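Local coordinates for protein nicotinate phosphoribosyltransferase (Vibrio cholerae, PDB 4HL7) that probably catalyses the ATP-assisted transfer of a phosphoribosyl group from phosphoribosyl diphosphate to nicotinate, giving nicotinate ribonucleotide for NAD synthesis, at residues His81-Phe89 against Leu256-Ala264; Gln195-Lys203 against Thr213-Leu224. All blocks are in the same frame, centred on the assembly; numbering follows the deposited sequence.

Interaction 1: His81-Phe89 against Leu256-Ala264; sequences HAPHLKATF and LTAFDGMLA
A258, where helix 247-258 gives way to the loop, offers its carbonyl to the ammonium group of K86: NZ lies 2.8 Å from A258 O, tilted above the carbonyl plane. A long, flexible lysine suits this reach; its chain runs nearly straight and turns only at the last torsion (chi4 57°), which brings NZ onto the oxygen. Q28 of helix 21-33 makes a further, weak bond to the same carbonyl. F259 follows: H84 O lies in the plane of its ring, at the edge, 3.5 Å from F259 CD1, while L85 lies alongside. D260 is joined to the first segment through water: one molecule donates to H84 O and accepts from D260 N, and another donates to D260 OD2 and, weakly, to P83 O. At G261 the imidazole of H84 lies flat against the main chain. G261 CA stands 3.5 Å from the ring centroid in a CH-pi contact, and M262 N sits over the same face nearer the rim; a residue without a side chain suits this close approach. Selenomethionine M262 bends at chi2 and chi3 (67° and 72°), folding back so that its methyl CE meets L85 CD2 at 3.7 Å and also H84 CB, while its CG covers the centre of one F259 face. The turn after helix 72-81 is thus joined to the link between helix 247-258 and strand 265-267 by a small apolar patch with a polar margin, where the lysine bond and one water bridge satisfy main-chain atoms and a second, weaker bridge uses the D260 carboxylate.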
ATOM      1  N   HIS A  81       8.701  19.660  -0.301  1.00 25.46           N
ATOM      2  CA  HIS A  81       7.902  18.861  -1.220  1.00 24.97           C
ATOM      3  C   HIS A  81       6.699  18.179  -0.636  1.00 24.82           C
ATOM      4  O   HIS A  81       5.894  17.593  -1.371  1.00 26.58           O
ATOM      5  CB  HIS A  81       8.786  17.910  -2.016  1.00 27.56           C
ATOM      6  CG  HIS A  81       9.824  18.628  -2.838  1.00 31.52           C
ATOM      7  ND1 HIS A  81       9.589  19.050  -4.105  1.00 35.45           N
ATOM      8  CD2 HIS A  81      11.098  19.073  -2.504  1.00 32.50           C
ATOM      9  CE1 HIS A  81      10.695  19.681  -4.585  1.00 35.90           C
ATOM     10  NE2 HIS A  81      11.613  19.701  -3.607  1.00 35.29           N
ATOM     11  N   ALA A  82       6.562  18.265   0.689  1.00 24.47           N
ATOM     12  CA  ALA A  82       5.392  17.759   1.427  1.00 23.80           C
ATOM     13  C   ALA A  82       4.938  18.858   2.394  1.00 24.03           C
ATOM     14  O   ALA A  82       4.943  18.713   3.648  1.00 23.61           O
ATOM     15  CB  ALA A  82       5.729  16.418   2.146  1.00 22.02           C
ATOM     16  N   PRO A  83       4.477  19.976   1.817  1.00 23.90           N
ATOM     17  CA  PRO A  83       4.122  21.191   2.555  1.00 24.49           C
ATOM     18  C   PRO A  83       2.944  21.043   3.532  1.00 23.56           C
ATOM     19  O   PRO A  83       2.784  21.874   4.425  1.00 25.44           O
ATOM     20  CB  PRO A  83       3.775  22.204   1.429  1.00 25.37           C
ATOM     21  CG  PRO A  83       3.362  21.365   0.296  1.00 25.99           C
ATOM     22  CD  PRO A  83       4.184  20.086   0.360  1.00 23.05           C
ATOM     23  N   HIS A  84       2.156  19.988   3.378  1.00 23.58           N
ATOM     24  CA  HIS A  84       1.069  19.722   4.333  1.00 23.64           C
ATOM     25  C   HIS A  84       1.474  19.006   5.601  1.00 23.44           C
ATOM     26  O   HIS A  84       0.670  18.873   6.505  1.00 23.20           O
ATOM     27  CB  HIS A  84      -0.159  19.101   3.630  1.00 25.03           C
ATOM     28  CG  HIS A  84      -0.779  20.071   2.661  1.00 23.73           C
ATOM     29  ND1 HIS A  84      -1.352  21.218   3.077  1.00 24.32           N
ATOM     30  CD2 HIS A  84      -0.727  20.130   1.276  1.00 21.67           C
ATOM     31  CE1 HIS A  84      -1.699  21.956   1.992  1.00 27.33           C
ATOM     32  NE2 HIS A  84      -1.319  21.288   0.897  1.00 23.18           N
ATOM     33  N   LEU A  85       2.744  18.563   5.667  1.00 20.02           N
ATOM     34  CA  LEU A  85       3.343  18.124   6.929  1.00 20.83           C
ATOM     35  C   LEU A  85       3.660  19.323   7.870  1.00 21.72           C
ATOM     36  O   LEU A  85       4.206  20.311   7.439  1.00 24.69           O
ATOM     37  CB  LEU A  85       4.605  17.279   6.655  1.00 19.61           C
ATOM     38  CG  LEU A  85       4.246  15.966   5.864  1.00 17.85           C
ATOM     39  CD1 LEU A  85       5.529  15.158   5.674  1.00 19.31           C
ATOM     40  CD2 LEU A  85       3.194  15.143   6.551  1.00 18.76           C
ATOM     41  N   LYS A  86       3.270  19.214   9.128  1.00 23.28           N
ATOM     42  CA  LYS A  86       3.390  20.343  10.056  1.00 23.81           C
ATOM     43  C   LYS A  86       4.875  20.468  10.468  1.00 24.20           C
ATOM     44  O   LYS A  86       5.558  19.449  10.653  1.00 24.22           O
ATOM     45  CB  LYS A  86       2.505  20.141  11.267  1.00 24.03           C
ATOM     46  CG  LYS A  86       0.993  20.203  11.004  1.00 28.01           C
ATOM     47  CD  LYS A  86       0.272  19.714  12.242  1.00 32.34           C
ATOM     48  CE  LYS A  86      -1.200  20.163  12.310  1.00 39.57           C
ATOM     49  NZ  LYS A  86      -1.956  19.716  11.125  1.00 43.78           N
ATOM     50  N   ALA A  87       5.391  21.702  10.533  1.00 24.54           N
ATOM     51  CA  ALA A  87       6.765  21.941  11.029  1.00 24.88           C
ATOM     52  C   ALA A  87       7.060  21.243  12.395  1.00 23.60           C
ATOM     53  O   ALA A  87       8.194  20.756  12.618  1.00 25.16           O
ATOM     54  CB  ALA A  87       7.014  23.439  11.137  1.00 25.95           C
ATOM     55  N   THR A  88       6.105  21.273  13.324  1.00 23.10           N
ATOM     56  CA  THR A  88       6.267  20.618  14.628  1.00 24.84           C
ATOM     57  C   THR A  88       6.457  19.117  14.471  1.00 25.81           C
ATOM     58  O   THR A  88       7.312  18.512  15.153  1.00 25.77           O
ATOM     59  CB  THR A  88       5.111  20.866  15.627  1.00 25.76           C
ATOM     60  OG1 THR A  88       3.846  20.572  15.013  1.00 25.70           O
ATOM     61  CG2 THR A  88       5.144  22.355  16.126  1.00 26.53           C
ATOM     62  N   PHE A  89       5.685  18.510  13.584  1.00 21.75           N
ATOM     63  CA  PHE A  89       5.874  17.069  13.324  1.00 20.38           C
ATOM     64  C   PHE A  89       7.247  16.802  12.695  1.00 20.61           C
ATOM     65  O   PHE A  89       7.956  15.859  13.107  1.00 20.16           O
ATOM     66  CB  PHE A  89       4.732  16.465  12.465  1.00 20.28           C
ATOM     67  CG  PHE A  89       5.052  15.093  11.930  1.00 19.32           C
ATOM     68  CD1 PHE A  89       5.073  13.962  12.812  1.00 18.46           C
ATOM     69  CD2 PHE A  89       5.331  14.902  10.598  1.00 19.11           C
ATOM     70  CE1 PHE A  89       5.317  12.681  12.306  1.00 18.81           C
ATOM     71  CE2 PHE A  89       5.646  13.612  10.116  1.00 18.61           C
ATOM     72  CZ  PHE A  89       5.599  12.521  10.969  1.00 18.17           C
ATOM     73  N   LEU A 256      -9.118  14.943   7.118  1.00 15.90           N
ATOM     74  CA  LEU A 256      -9.251  16.351   6.719  1.00 16.32           C
ATOM     75  C   LEU A 256      -8.800  17.341   7.823  1.00 17.55           C
ATOM     76  O   LEU A 256      -8.264  18.386   7.526  1.00 23.13           O
ATOM     77  CB  LEU A 256     -10.697  16.640   6.352  1.00 15.53           C
ATOM     78  CG  LEU A 256     -11.173  15.811   5.118  1.00 15.08           C
ATOM     79  CD1 LEU A 256     -12.659  16.139   4.831  1.00 13.63           C
ATOM     80  CD2 LEU A 256     -10.310  15.880   3.818  1.00 14.31           C
ATOM     81  N   THR A 257      -8.979  16.983   9.088  1.00 17.71           N
ATOM     82  CA  THR A 257      -8.597  17.919  10.190  1.00 17.73           C
ATOM     83  C   THR A 257      -7.155  17.714  10.654  1.00 20.53           C
ATOM     84  O   THR A 257      -6.662  18.475  11.493  1.00 19.55           O
ATOM     85  CB  THR A 257      -9.568  17.850  11.355  1.00 21.37           C
ATOM     86  OG1 THR A 257      -9.728  16.521  11.763  1.00 20.70           O
ATOM     87  CG2 THR A 257     -10.954  18.383  10.910  1.00 19.97           C
ATOM     88  N   ALA A 258      -6.510  16.677  10.112  1.00 17.00           N
ATOM     89  CA  ALA A 258      -5.078  16.391  10.383  1.00 16.35           C
ATOM     90  C   ALA A 258      -4.139  17.282   9.576  1.00 19.79           C
ATOM     91  O   ALA A 258      -2.998  17.447   9.953  1.00 20.96           O
ATOM     92  CB  ALA A 258      -4.801  14.931  10.086  1.00 16.30           C
ATOM     93  N   PHE A 259      -4.621  17.840   8.459  1.00 18.85           N
ATOM     94  CA  PHE A 259      -3.753  18.583   7.490  1.00 19.26           C
ATOM     95  C   PHE A 259      -4.531  19.765   6.927  1.00 20.52           C
ATOM     96  O   PHE A 259      -5.760  19.649   6.756  1.00 19.32           O
ATOM     97  CB  PHE A 259      -3.382  17.710   6.281  1.00 20.63           C
ATOM     98  CG  PHE A 259      -2.828  16.314   6.624  1.00 20.71           C
ATOM     99  CD1 PHE A 259      -1.450  16.114   6.796  1.00 20.42           C
ATOM    100  CD2 PHE A 259      -3.667  15.187   6.654  1.00 19.95           C
ATOM    101  CE1 PHE A 259      -0.955  14.809   7.067  1.00 21.04           C
ATOM    102  CE2 PHE A 259      -3.187  13.888   6.890  1.00 18.92           C
ATOM    103  CZ  PHE A 259      -1.813  13.702   7.131  1.00 18.30           C
ATOM    104  N   ASP A 260      -3.845  20.860   6.548  1.00 18.40           N
ATOM    105  CA  ASP A 260      -4.574  21.952   5.811  1.00 21.44           C
ATOM    106  C   ASP A 260      -5.151  21.507   4.458  1.00 22.25           C
ATOM    107  O   ASP A 260      -6.288  21.831   4.118  1.00 21.36           O
ATOM    108  CB  ASP A 260      -3.651  23.143   5.531  1.00 25.58           C
ATOM    109  CG  ASP A 260      -3.264  23.880   6.778  1.00 32.92           C
ATOM    110  OD1 ASP A 260      -3.954  23.679   7.765  1.00 29.48           O
ATOM    111  OD2 ASP A 260      -2.280  24.687   6.753  1.00 33.73           O
ATOM    112  N   GLY A 261      -4.331  20.799   3.669  1.00 20.66           N
ATOM    113  CA  GLY A 261      -4.655  20.543   2.275  1.00 20.47           C
ATOM    114  C   GLY A 261      -4.008  19.297   1.696  1.00 19.55           C
ATOM    115  O   GLY A 261      -3.874  19.215   0.485  1.00 22.10           O
HETATM  116  N   MSE A 262      -3.606  18.340   2.562  1.00 18.85           N
HETATM  117  CA  MSE A 262      -3.016  17.061   2.091  1.00 20.29           C
HETATM  118  C   MSE A 262      -3.934  16.414   1.068  1.00 22.04           C
HETATM  119  O   MSE A 262      -5.159  16.356   1.263  1.00 20.89           O
HETATM  120  CB  MSE A 262      -2.763  16.131   3.291  1.00 19.82           C
HETATM  121  CG  MSE A 262      -2.313  14.666   3.035  1.00 20.56           C
HETATM  122 SE   MSE A 262      -0.508  14.842   2.247  1.00 32.40          SE
HETATM  123  CE  MSE A 262       0.635  15.412   3.825  1.00 25.52           C
ATOM    124  N   LEU A 263      -3.341  15.877  -0.004  1.00 20.26           N
ATOM    125  CA  LEU A 263      -4.119  14.966  -0.908  1.00 20.54           C
ATOM    126  C   LEU A 263      -5.007  13.991  -0.108  1.00 20.15           C
ATOM    127  O   LEU A 263      -4.581  13.350   0.871  1.00 17.36           O
ATOM    128  CB  LEU A 263      -3.197  14.240  -1.863  1.00 22.31           C
ATOM    129  CG  LEU A 263      -3.831  13.284  -2.909  1.00 23.09           C
ATOM    130  CD1 LEU A 263      -4.540  14.136  -3.966  1.00 21.99           C
ATOM    131  CD2 LEU A 263      -2.727  12.440  -3.522  1.00 23.82           C
ATOM    132  N   ALA A 264      -6.266  13.908  -0.512  1.00 18.27           N
ATOM    133  CA  ALA A 264      -7.225  13.103   0.178  1.00 19.36           C
ATOM    134  C   ALA A 264      -7.877  12.165  -0.796  1.00 16.53           C
ATOM    135  O   ALA A 264      -8.815  12.563  -1.548  1.00 17.92           O
ATOM    136  CB  ALA A 264      -8.256  13.974   0.845  1.00 17.87           C
TER
HETATM  137  O   HOH W   1      -0.086  23.465   5.079  1.00 36.77           O
HETATM  138  O   HOH W   2      -1.091  20.746   7.192  1.00 28.16           O

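Interaction 2: Gln195-Lys203 against Thr213-Leu224; sequences QRDVLACLK and TSNYHFAREFDL
F222 is an aromatic knob from segment 213-224 that fits a hole on helix 192-205 formed by R196, L199, A200 and K203, yet its edge meets the guanidinium carbon of R196. A200 N lies over one face and E221 CG, from its own helix, over the opposite one, while A200 CB touches F222 CE1 at 3.7 Å; the small alanine lets the broad ring come close to the helix. R196 bends sharply at chi2 (-98°), which brings one guanidinium face over F222 CZ, the two planes 49° apart. In this pose the group bridges two acids at its edge: NH2 bonds D197 OD1 at 3.0 Å, and NE makes a straight but weak bond of 3.4 Å to E221 OE2. One turn earlier, F218 takes the CA of R196 over its face, and L199 CD1 presses on F218 CB at 3.4 Å. At the other end the extended K203 places NZ 2.9 Å from F222 O, beside the Schellman motif at D223, whose phi is positive. N215 caps the start of helix 216-222, its OD1 accepting from F218 N. Q195, whose amide oxygen borders the F218 ring, is held by R189, T186 and E183. Helices 192-205 and 216-222 cross at -45°, their axes approaching to 10.8 Å; they flank strand 210-213 along the chain, with helix 155-174 packed on V198 and C201 and helix 72-81 on Y216 and A219.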
ATOM      1  N   GLN A 195      13.847  -1.327  -8.578  1.00 19.70           N
ATOM      2  CA  GLN A 195      12.851  -0.243  -8.550  1.00 18.92           C
ATOM      3  C   GLN A 195      13.481   1.042  -9.060  1.00 18.90           C
ATOM      4  O   GLN A 195      12.820   1.830  -9.759  1.00 19.55           O
ATOM      5  CB  GLN A 195      12.310   0.026  -7.140  1.00 18.26           C
ATOM      6  CG  GLN A 195      11.174   1.086  -7.111  1.00 17.49           C
ATOM      7  CD  GLN A 195      10.601   1.301  -5.732  1.00 18.64           C
ATOM      8  OE1 GLN A 195      11.226   0.944  -4.739  1.00 18.33           O
ATOM      9  NE2 GLN A 195       9.389   1.875  -5.659  1.00 17.93           N
ATOM     10  N   ARG A 196      14.709   1.303  -8.604  1.00 20.12           N
ATOM     11  CA  ARG A 196      15.415   2.530  -9.013  1.00 24.07           C
ATOM     12  C   ARG A 196      15.480   2.618 -10.560  1.00 24.01           C
ATOM     13  O   ARG A 196      15.084   3.632 -11.148  1.00 22.55           O
ATOM     14  CB  ARG A 196      16.803   2.611  -8.385  1.00 23.35           C
ATOM     15  CG  ARG A 196      17.533   3.941  -8.674  1.00 25.94           C
ATOM     16  CD  ARG A 196      18.497   3.774  -9.845  1.00 31.90           C
ATOM     17  NE  ARG A 196      18.813   5.068 -10.443  1.00 35.15           N
ATOM     18  CZ  ARG A 196      19.098   5.246 -11.738  1.00 36.62           C
ATOM     19  NH1 ARG A 196      19.374   6.460 -12.191  1.00 36.33           N
ATOM     20  NH2 ARG A 196      19.092   4.212 -12.580  1.00 35.59           N
ATOM     21  N   ASP A 197      15.921   1.543 -11.199  1.00 22.94           N
ATOM     22  CA  ASP A 197      16.076   1.511 -12.664  1.00 24.06           C
ATOM     23  C   ASP A 197      14.725   1.596 -13.378  1.00 24.27           C
ATOM     24  O   ASP A 197      14.618   2.166 -14.470  1.00 22.50           O
ATOM     25  CB  ASP A 197      16.728   0.218 -13.085  1.00 25.68           C
ATOM     26  CG  ASP A 197      18.216   0.173 -12.763  1.00 31.54           C
ATOM     27  OD1 ASP A 197      18.792   1.225 -12.451  1.00 33.48           O
ATOM     28  OD2 ASP A 197      18.774  -0.940 -12.746  1.00 32.67           O
ATOM     29  N   VAL A 198      13.719   0.938 -12.803  1.00 20.79           N
ATOM     30  CA  VAL A 198      12.376   0.972 -13.341  1.00 21.73           C
ATOM     31  C   VAL A 198      11.827   2.386 -13.363  1.00 22.76           C
ATOM     32  O   VAL A 198      11.301   2.839 -14.392  1.00 23.13           O
ATOM     33  CB  VAL A 198      11.429  -0.011 -12.588  1.00 23.01           C
ATOM     34  CG1 VAL A 198       9.962   0.342 -12.860  1.00 24.08           C
ATOM     35  CG2 VAL A 198      11.808  -1.449 -12.995  1.00 21.92           C
ATOM     36  N   LEU A 199      12.007   3.109 -12.271  1.00 21.22           N
ATOM     37  CA  LEU A 199      11.537   4.477 -12.231  1.00 21.40           C
ATOM     38  C   LEU A 199      12.336   5.363 -13.230  1.00 22.33           C
ATOM     39  O   LEU A 199      11.752   6.186 -13.936  1.00 21.39           O
ATOM     40  CB  LEU A 199      11.577   5.045 -10.767  1.00 21.28           C
ATOM     41  CG  LEU A 199      10.404   4.561  -9.892  1.00 20.45           C
ATOM     42  CD1 LEU A 199      10.684   4.900  -8.445  1.00 22.68           C
ATOM     43  CD2 LEU A 199       9.178   5.331 -10.337  1.00 22.16           C
ATOM     44  N   ALA A 200      13.672   5.197 -13.272  1.00 22.28           N
ATOM     45  CA  ALA A 200      14.519   5.910 -14.233  1.00 22.82           C
ATOM     46  C   ALA A 200      14.009   5.698 -15.666  1.00 24.50           C
ATOM     47  O   ALA A 200      13.944   6.636 -16.464  1.00 23.44           O
ATOM     48  CB  ALA A 200      15.977   5.462 -14.113  1.00 23.18           C
ATOM     49  N   CYS A 201      13.628   4.467 -15.994  1.00 22.14           N
ATOM     50  CA  CYS A 201      13.203   4.140 -17.345  1.00 22.46           C
ATOM     51  C   CYS A 201      11.828   4.773 -17.654  1.00 23.67           C
ATOM     52  O   CYS A 201      11.625   5.384 -18.712  1.00 24.31           O
ATOM     53  CB  CYS A 201      13.183   2.622 -17.477  1.00 24.11           C
ATOM     54  SG  CYS A 201      12.423   1.962 -18.984  1.00 28.00           S
ATOM     55  N   LEU A 202      10.871   4.640 -16.723  1.00 21.61           N
ATOM     56  CA  LEU A 202       9.568   5.297 -16.869  1.00 22.45           C
ATOM     57  C   LEU A 202       9.724   6.784 -17.089  1.00 24.64           C
ATOM     58  O   LEU A 202       9.102   7.361 -17.980  1.00 26.92           O
ATOM     59  CB  LEU A 202       8.699   5.045 -15.652  1.00 20.91           C
ATOM     60  CG  LEU A 202       8.313   3.597 -15.395  1.00 21.62           C
ATOM     61  CD1 LEU A 202       7.616   3.498 -14.018  1.00 21.47           C
ATOM     62  CD2 LEU A 202       7.497   2.957 -16.520  1.00 23.38           C
ATOM     63  N   LYS A 203      10.573   7.410 -16.290  1.00 23.57           N
ATOM     64  CA  LYS A 203      10.791   8.821 -16.434  1.00 27.23           C
ATOM     65  C   LYS A 203      11.363   9.166 -17.836  1.00 28.44           C
ATOM     66  O   LYS A 203      10.957  10.146 -18.453  1.00 28.38           O
ATOM     67  CB  LYS A 203      11.705   9.326 -15.332  1.00 26.37           C
ATOM     68  CG  LYS A 203      12.256  10.713 -15.634  1.00 31.43           C
ATOM     69  CD  LYS A 203      12.639  11.494 -14.396  1.00 29.30           C
ATOM     70  CE  LYS A 203      12.948  12.941 -14.797  1.00 31.07           C
ATOM     71  NZ  LYS A 203      13.846  13.622 -13.820  1.00 29.15           N
ATOM     72  N   THR A 213       5.058   8.907  -7.964  1.00 19.09           N
ATOM     73  CA  THR A 213       5.439   7.630  -7.310  1.00 20.07           C
ATOM     74  C   THR A 213       5.074   7.741  -5.855  1.00 16.81           C
ATOM     75  O   THR A 213       5.078   8.838  -5.295  1.00 17.98           O
ATOM     76  CB  THR A 213       6.965   7.373  -7.447  1.00 20.42           C
ATOM     77  OG1 THR A 213       7.312   6.256  -6.643  1.00 19.72           O
ATOM     78  CG2 THR A 213       7.797   8.572  -6.983  1.00 19.91           C
ATOM     79  N   SER A 214       4.700   6.616  -5.227  1.00 19.05           N
ATOM     80  CA  SER A 214       4.451   6.655  -3.793  1.00 17.41           C
ATOM     81  C   SER A 214       5.741   6.708  -2.963  1.00 16.31           C
ATOM     82  O   SER A 214       5.677   7.007  -1.790  1.00 17.62           O
ATOM     83  CB  SER A 214       3.616   5.443  -3.347  1.00 19.00           C
ATOM     84  OG  SER A 214       4.383   4.282  -3.621  1.00 19.37           O
ATOM     85  N   ASN A 215       6.904   6.432  -3.577  1.00 16.88           N
ATOM     86  CA  ASN A 215       8.133   6.365  -2.831  1.00 16.11           C
ATOM     87  C   ASN A 215       8.774   7.780  -2.657  1.00 16.59           C
ATOM     88  O   ASN A 215       9.174   8.388  -3.640  1.00 18.31           O
ATOM     89  CB  ASN A 215       9.075   5.392  -3.550  1.00 17.19           C
ATOM     90  CG  ASN A 215      10.326   5.086  -2.743  1.00 18.62           C
ATOM     91  OD1 ASN A 215      11.106   5.979  -2.432  1.00 20.50           O
ATOM     92  ND2 ASN A 215      10.485   3.828  -2.357  1.00 17.91           N
ATOM     93  N   TYR A 216       8.886   8.264  -1.408  1.00 16.72           N
ATOM     94  CA  TYR A 216       9.450   9.616  -1.167  1.00 17.39           C
ATOM     95  C   TYR A 216      10.901   9.684  -1.644  1.00 18.02           C
ATOM     96  O   TYR A 216      11.353  10.692  -2.284  1.00 18.82           O
ATOM     97  CB  TYR A 216       9.394   9.974   0.347  1.00 18.19           C
ATOM     98  CG  TYR A 216       8.171  10.798   0.751  1.00 17.33           C
ATOM     99  CD1 TYR A 216       7.734  11.849  -0.048  1.00 19.24           C
ATOM    100  CD2 TYR A 216       7.484  10.528   1.946  1.00 17.72           C
ATOM    101  CE1 TYR A 216       6.617  12.633   0.321  1.00 18.05           C
ATOM    102  CE2 TYR A 216       6.374  11.291   2.342  1.00 16.81           C
ATOM    103  CZ  TYR A 216       5.969  12.375   1.540  1.00 19.12           C
ATOM    104  OH  TYR A 216       4.838  13.144   1.900  1.00 20.27           O
ATOM    105  N   HIS A 217      11.675   8.666  -1.299  1.00 17.86           N
ATOM    106  CA  HIS A 217      13.107   8.653  -1.672  1.00 19.03           C
ATOM    107  C   HIS A 217      13.344   8.783  -3.156  1.00 19.15           C
ATOM    108  O   HIS A 217      14.226   9.570  -3.617  1.00 20.16           O
ATOM    109  CB  HIS A 217      13.776   7.380  -1.148  1.00 18.06           C
ATOM    110  CG  HIS A 217      15.257   7.321  -1.423  1.00 21.08           C
ATOM    111  ND1 HIS A 217      16.170   7.753  -0.550  1.00 21.07           N
ATOM    112  CD2 HIS A 217      15.962   6.880  -2.538  1.00 20.03           C
ATOM    113  CE1 HIS A 217      17.402   7.592  -1.059  1.00 22.79           C
ATOM    114  NE2 HIS A 217      17.280   7.047  -2.264  1.00 23.65           N
ATOM    115  N   PHE A 218      12.572   8.040  -3.934  1.00 18.62           N
ATOM    116  CA  PHE A 218      12.706   8.054  -5.407  1.00 19.97           C
ATOM    117  C   PHE A 218      11.966   9.252  -6.010  1.00 20.90           C
ATOM    118  O   PHE A 218      12.382   9.728  -7.048  1.00 21.17           O
ATOM    119  CB  PHE A 218      12.223   6.703  -6.012  1.00 19.23           C
ATOM    120  CG  PHE A 218      13.181   5.560  -5.751  1.00 18.64           C
ATOM    121  CD1 PHE A 218      14.555   5.709  -6.017  1.00 21.48           C
ATOM    122  CD2 PHE A 218      12.726   4.345  -5.193  1.00 19.10           C
ATOM    123  CE1 PHE A 218      15.475   4.694  -5.701  1.00 21.35           C
ATOM    124  CE2 PHE A 218      13.624   3.330  -4.917  1.00 19.90           C
ATOM    125  CZ  PHE A 218      14.995   3.492  -5.156  1.00 20.62           C
ATOM    126  N   ALA A 219      10.933   9.770  -5.332  1.00 18.41           N
ATOM    127  CA  ALA A 219      10.324  11.067  -5.739  1.00 17.97           C
ATOM    128  C   ALA A 219      11.408  12.160  -5.692  1.00 19.95           C
ATOM    129  O   ALA A 219      11.585  12.911  -6.645  1.00 22.99           O
ATOM    130  CB  ALA A 219       9.129  11.439  -4.864  1.00 17.44           C
ATOM    131  N   ARG A 220      12.167  12.184  -4.607  1.00 21.17           N
ATOM    132  CA  ARG A 220      13.357  13.046  -4.542  1.00 22.05           C
ATOM    133  C   ARG A 220      14.355  12.811  -5.638  1.00 24.58           C
ATOM    134  O   ARG A 220      14.745  13.764  -6.310  1.00 25.66           O
ATOM    135  CB  ARG A 220      14.040  12.998  -3.169  1.00 23.34           C
ATOM    136  CG  ARG A 220      15.272  13.918  -3.036  1.00 23.48           C
ATOM    137  CD  ARG A 220      15.840  13.926  -1.601  1.00 25.08           C
ATOM    138  NE  ARG A 220      16.151  12.576  -1.130  1.00 24.98           N
ATOM    139  CZ  ARG A 220      16.433  12.247   0.132  1.00 27.66           C
ATOM    140  NH1 ARG A 220      16.484  13.196   1.077  1.00 26.10           N
ATOM    141  NH2 ARG A 220      16.682  10.970   0.447  1.00 26.73           N
ATOM    142  N   GLU A 221      14.817  11.577  -5.778  1.00 22.99           N
ATOM    143  CA  GLU A 221      15.913  11.274  -6.671  1.00 26.31           C
ATOM    144  C   GLU A 221      15.586  11.696  -8.091  1.00 24.61           C
ATOM    145  O   GLU A 221      16.470  12.182  -8.862  1.00 25.41           O
ATOM    146  CB  GLU A 221      16.222   9.784  -6.633  1.00 27.78           C
ATOM    147  CG  GLU A 221      17.174   9.370  -7.734  1.00 32.73           C
ATOM    148  CD  GLU A 221      17.901   8.070  -7.454  1.00 36.35           C
ATOM    149  OE1 GLU A 221      17.661   7.455  -6.402  1.00 41.89           O
ATOM    150  OE2 GLU A 221      18.722   7.657  -8.296  1.00 36.88           O
ATOM    151  N   PHE A 222      14.327  11.505  -8.476  1.00 23.23           N
ATOM    152  CA  PHE A 222      13.948  11.716  -9.893  1.00 25.20           C
ATOM    153  C   PHE A 222      13.085  12.960 -10.112  1.00 25.34           C
ATOM    154  O   PHE A 222      12.570  13.153 -11.207  1.00 27.01           O
ATOM    155  CB  PHE A 222      13.210  10.458 -10.423  1.00 24.23           C
ATOM    156  CG  PHE A 222      14.074   9.255 -10.484  1.00 24.91           C
ATOM    157  CD1 PHE A 222      15.125   9.196 -11.398  1.00 24.83           C
ATOM    158  CD2 PHE A 222      13.876   8.195  -9.610  1.00 24.48           C
ATOM    159  CE1 PHE A 222      15.957   8.102 -11.456  1.00 28.78           C
ATOM    160  CE2 PHE A 222      14.688   7.083  -9.668  1.00 24.75           C
ATOM    161  CZ  PHE A 222      15.726   7.018 -10.599  1.00 28.08           C
ATOM    162  N   ASP A 223      12.861  13.757  -9.053  1.00 25.93           N
ATOM    163  CA  ASP A 223      12.031  14.957  -9.141  1.00 27.05           C
ATOM    164  C   ASP A 223      10.668  14.594  -9.692  1.00 25.81           C
ATOM    165  O   ASP A 223      10.187  15.176 -10.694  1.00 26.70           O
ATOM    166  CB  ASP A 223      12.712  16.051  -9.992  1.00 31.21           C
ATOM    167  CG  ASP A 223      11.928  17.380  -9.979  1.00 35.90           C
ATOM    168  OD1 ASP A 223      11.313  17.748  -8.931  1.00 34.74           O
ATOM    169  OD2 ASP A 223      11.870  18.036 -11.024  1.00 36.28           O
ATOM    170  N   LEU A 224      10.053  13.598  -9.055  1.00 23.30           N
ATOM    171  CA  LEU A 224       8.718  13.182  -9.396  1.00 22.98           C
ATOM    172  C   LEU A 224       7.847  13.564  -8.244  1.00 22.78           C
ATOM    173  O   LEU A 224       8.332  13.689  -7.112  1.00 22.69           O
ATOM    174  CB  LEU A 224       8.659  11.652  -9.604  1.00 23.65           C
ATOM    175  CG  LEU A 224       9.462  11.201 -10.807  1.00 25.74           C
ATOM    176  CD1 LEU A 224       9.557   9.687 -10.799  1.00 26.26           C
ATOM    177  CD2 LEU A 224       8.790  11.683 -12.090  1.00 29.41           C
TER

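In the fold
Interactions 1 and 2 lie with their centres about 22 Å apart and meet where A82 CB packs on Y216 OH at 3.4 Å. Along the chain, 81-89 comes first, both segments of interaction 2 follow, and 256-264 comes last. Interaction 1 joins the N-terminal family region to the later NAPRTase region, whereas interaction 2 lies wholly within the latter. The parallel sheet of the barrel-like NAPRTase domain relates them: 210-213, an outermost strand, leads into 213-224, and 256-264 runs into 265-267, the other outermost strand. Helices 21-33 and 72-81 touch or adjoin both sites, consistent with the N-terminal region packing against elements next to both of these strands.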